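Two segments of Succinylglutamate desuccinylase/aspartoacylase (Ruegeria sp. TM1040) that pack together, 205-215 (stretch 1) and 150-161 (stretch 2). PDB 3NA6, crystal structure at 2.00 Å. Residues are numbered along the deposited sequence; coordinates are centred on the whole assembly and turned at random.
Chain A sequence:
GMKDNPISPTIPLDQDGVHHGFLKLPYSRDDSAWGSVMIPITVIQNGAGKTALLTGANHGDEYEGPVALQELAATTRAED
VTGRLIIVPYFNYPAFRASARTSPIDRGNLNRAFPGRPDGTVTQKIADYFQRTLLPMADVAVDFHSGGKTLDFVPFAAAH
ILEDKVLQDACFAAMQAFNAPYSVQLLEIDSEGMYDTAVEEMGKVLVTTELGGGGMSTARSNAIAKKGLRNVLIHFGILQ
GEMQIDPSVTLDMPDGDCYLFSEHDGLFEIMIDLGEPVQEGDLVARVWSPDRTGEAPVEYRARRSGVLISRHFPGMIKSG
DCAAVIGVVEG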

# COMPACT_ATOMS: atom_id res chain seq x y z
N VAL A 205 23.60 34.07 -13.85
CA VAL A 205 23.25 34.39 -12.48
C VAL A 205 22.10 33.51 -12.00
O VAL A 205 21.08 33.33 -12.69
CB VAL A 205 22.85 35.89 -12.30
CG1 VAL A 205 22.24 36.12 -10.93
CG2 VAL A 205 24.06 36.74 -12.48
N LEU A 206 22.28 32.95 -10.81
CA LEU A 206 21.29 32.15 -10.15
C LEU A 206 20.98 32.80 -8.80
O LEU A 206 21.90 33.18 -8.08
CB LEU A 206 21.79 30.71 -9.92
CG LEU A 206 20.83 29.97 -8.96
CD1 LEU A 206 19.79 29.15 -9.74
CD2 LEU A 206 21.59 29.18 -7.93
N VAL A 207 19.68 32.92 -8.49
CA VAL A 207 19.20 33.40 -7.18
C VAL A 207 18.49 32.22 -6.55
O VAL A 207 17.66 31.55 -7.19
CB VAL A 207 18.24 34.61 -7.39
CG1 VAL A 207 17.39 34.88 -6.17
CG2 VAL A 207 19.04 35.81 -7.82
N THR A 208 18.88 31.87 -5.33
CA THR A 208 18.26 30.76 -4.65
C THR A 208 17.96 31.14 -3.20
O THR A 208 18.49 32.12 -2.68
CB THR A 208 19.06 29.43 -4.77
OG1 THR A 208 18.27 28.33 -4.29
CG2 THR A 208 20.40 29.48 -4.03
N THR A 209 17.06 30.38 -2.59
CA THR A 209 16.61 30.65 -1.23
C THR A 209 16.45 29.41 -0.34
O THR A 209 16.44 28.24 -0.81
CB THR A 209 15.22 31.25 -1.29
OG1 THR A 209 14.31 30.23 -1.70
CG2 THR A 209 15.12 32.40 -2.25
N GLU A 210 16.27 29.68 0.95
CA GLU A 210 15.60 28.75 1.87
C GLU A 210 14.68 29.62 2.72
O GLU A 210 15.17 30.33 3.57
CB GLU A 210 16.59 28.03 2.79
CG GLU A 210 17.48 26.99 2.09
CD GLU A 210 16.75 25.71 1.73
OE1 GLU A 210 15.54 25.61 1.99
OE2 GLU A 210 17.39 24.78 1.20
N LEU A 211 13.37 29.61 2.47
CA LEU A 211 12.49 30.62 3.07
C LEU A 211 11.61 30.15 4.23
O LEU A 211 10.75 30.89 4.68
CB LEU A 211 11.60 31.27 2.01
CG LEU A 211 12.33 32.03 0.91
CD1 LEU A 211 11.29 32.55 -0.08
CD2 LEU A 211 13.22 33.11 1.48
N GLY A 212 11.88 28.98 4.76
CA GLY A 212 11.17 28.50 5.95
C GLY A 212 11.15 27.00 5.85
O GLY A 212 12.20 26.36 5.64
N GLY A 213 9.97 26.42 5.95
CA GLY A 213 9.88 24.96 5.90
C GLY A 213 8.68 24.42 6.66
O GLY A 213 7.73 25.15 6.92
N GLY A 214 8.74 23.13 6.97
CA GLY A 214 7.68 22.40 7.67
C GLY A 214 6.54 22.02 6.75
O GLY A 214 5.48 21.59 7.21
N GLY A 215 6.72 22.15 5.43
CA GLY A 215 5.62 21.82 4.54
C GLY A 215 4.46 22.82 4.57
O GLY A 215 3.32 22.47 4.28
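Stretch 2 150-161: TLDFVPFAAAHI

Stretch 2 lies against stretch 1 as an antiparallel strand partner, joined mainly through the backbone and continued past the sheet by a glycine-rich loop. The two segments bury 669 Å² between them, both sides summed.

Stretch 1 is a strand through Glu-210 and then a loop. Stretch 2 has two short strands, 151-153 and one beginning at Phe-156, with Val-154 and Pro-155 between them in extended loop conformation. The axes of this second strand and the strand of stretch 1 approach to 4.6 Å. Their N-to-C directions differ by 139°, so they run antiparallel but cross well away from 180°.

The register sets Thr-208 opposite Ala-158, Thr-209 opposite Ala-157 and Glu-210 opposite Phe-156. At the hydrogen-bonded pair Glu-210 and Phe-156, bonds run both ways: Phe-156 N to Glu-210 O and Glu-210 N to Phe-156 O, each 2.9 Å. At the next such pair, Ala-158 N donates to Thr-208 O at 2.9 Å, nearly straight at 172°. The return link is made by a water, which accepts from Thr-208 N at 3.0 Å and is hydrogen-bonded to Ala-158 O at 2.9 Å. Thr-208 N and Ala-158 O are 3.6 Å apart, and the water bridges them. Between these pairs the chains come closer: Thr-209 CA lies 4.3 Å from Ala-157 CA.

Thr-208, Glu-210, Phe-156 and Ala-158 share one face of the sheet. Thr-208 CG2 is 4.0 Å from Ala-158 CB. The Glu-210 side chain, with chi1 and chi2 both m, packs its methylenes on two aromatic rings. Its CB lies over the face of the Phe-156 ring, 3.8 Å from the centroid. Its CG lies over the Phe-153 ring, 4.3 Å from that centroid and almost on the ring normal. Further along, Leu-206 CD2 meets the edge of the His-160 ring, 3.9 Å from CE1. On the other face, Thr-209 and Ala-157 point together.

Beyond Glu-210 the register slips: Leu-211 CA lies 4.0 Å from Pro-155 CA, Gly-212 then faces Phe-153, and Val-154 is passed over. Pro-155 CA makes a CA-H...O contact with Glu-210 O at 3.3 Å, beside the bond from Phe-156 N. Phe-153 N gives a weak hydrogen bond to Gly-212 O at 3.3 Å. Gly-214 N donates to Leu-151 O at 3.1 Å. Gly-213 CA also lies 3.3 Å from Leu-151 O. A CB on Gly-213 would point toward stretch 2 and fall 2.0 Å from Leu-151 O, a clash. The backbone angles of Gly-212 and Gly-213 call for glycine in their own right.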

# COMPACT_ATOMS: atom_id res chain seq x y z
N THR A 150 10.34 18.11 6.60
CA THR A 150 11.22 17.59 7.62
C THR A 150 12.21 18.62 8.18
O THR A 150 12.91 18.31 9.15
CB THR A 150 11.99 16.36 7.11
OG1 THR A 150 12.99 16.78 6.17
CG2 THR A 150 11.01 15.37 6.43
N LEU A 151 12.23 19.84 7.63
CA LEU A 151 13.25 20.83 8.02
C LEU A 151 12.67 22.24 8.04
O LEU A 151 11.73 22.58 7.30
CB LEU A 151 14.41 20.83 7.02
CG LEU A 151 15.50 19.77 7.02
CD1 LEU A 151 16.47 20.12 5.89
CD2 LEU A 151 16.26 19.66 8.38
N ASP A 152 13.27 23.09 8.87
CA ASP A 152 12.89 24.52 8.91
C ASP A 152 14.15 25.33 9.01
O ASP A 152 15.09 24.91 9.65
CB ASP A 152 11.95 24.76 10.07
CG ASP A 152 11.12 26.03 9.94
OD1 ASP A 152 11.28 26.78 8.95
OD2 ASP A 152 10.34 26.29 10.88
N PHE A 153 14.18 26.46 8.31
CA PHE A 153 15.34 27.32 8.22
C PHE A 153 14.95 28.75 8.54
O PHE A 153 13.82 29.16 8.25
CB PHE A 153 15.87 27.35 6.78
CG PHE A 153 16.55 26.12 6.34
CD1 PHE A 153 15.86 25.12 5.70
CD2 PHE A 153 17.93 25.97 6.48
CE1 PHE A 153 16.50 23.99 5.25
CE2 PHE A 153 18.57 24.83 6.01
CZ PHE A 153 17.83 23.84 5.40
N VAL A 154 15.88 29.54 9.07
CA VAL A 154 15.70 30.99 9.05
C VAL A 154 15.60 31.39 7.57
O VAL A 154 16.23 30.75 6.72
CB VAL A 154 16.85 31.77 9.76
CG1 VAL A 154 16.83 31.47 11.26
CG2 VAL A 154 18.21 31.44 9.16
N PRO A 155 14.81 32.45 7.25
CA PRO A 155 14.59 32.72 5.82
C PRO A 155 15.75 33.44 5.18
O PRO A 155 15.97 34.61 5.48
CB PRO A 155 13.33 33.56 5.82
CG PRO A 155 13.34 34.27 7.21
CD PRO A 155 13.96 33.27 8.13
N PHE A 156 16.52 32.73 4.33
CA PHE A 156 17.67 33.36 3.65
C PHE A 156 17.63 33.31 2.13
O PHE A 156 16.99 32.44 1.52
CB PHE A 156 19.03 32.88 4.21
CG PHE A 156 19.33 31.44 3.98
CD1 PHE A 156 19.84 31.01 2.77
CD2 PHE A 156 19.13 30.50 4.97
CE1 PHE A 156 20.15 29.65 2.56
CE2 PHE A 156 19.43 29.16 4.77
CZ PHE A 156 19.93 28.74 3.56
N ALA A 157 18.28 34.28 1.52
CA ALA A 157 18.68 34.18 0.10
C ALA A 157 20.16 33.79 0.09
O ALA A 157 20.93 34.26 0.96
CB ALA A 157 18.47 35.51 -0.58
N ALA A 158 20.55 32.95 -0.88
CA ALA A 158 21.90 32.42 -0.96
C ALA A 158 22.54 32.67 -2.32
O ALA A 158 21.86 32.57 -3.35
CB ALA A 158 21.93 30.93 -0.66
N ALA A 159 23.82 33.00 -2.29
CA ALA A 159 24.69 33.14 -3.47
C ALA A 159 25.89 32.19 -3.28
O ALA A 159 26.35 31.98 -2.13
CB ALA A 159 25.22 34.60 -3.55
N HIS A 160 26.44 31.69 -4.38
CA HIS A 160 27.47 30.68 -4.31
C HIS A 160 28.87 31.21 -4.55
O HIS A 160 29.08 32.18 -5.27
CB HIS A 160 27.15 29.52 -5.25
CG HIS A 160 25.93 28.76 -4.86
ND1 HIS A 160 24.88 28.52 -5.73
CD2 HIS A 160 25.57 28.22 -3.67
CE1 HIS A 160 23.93 27.86 -5.09
NE2 HIS A 160 24.33 27.65 -3.85
N ILE A 161 29.82 30.55 -3.90
CA ILE A 161 31.22 30.73 -4.15
C ILE A 161 31.50 29.90 -5.39
O ILE A 161 31.23 28.68 -5.42
CB ILE A 161 32.08 30.22 -2.99
CG1 ILE A 161 31.83 31.08 -1.73
CG2 ILE A 161 33.58 30.23 -3.38
CD1 ILE A 161 32.22 32.59 -1.89
O HOH W 1 20.00 34.49 -4.43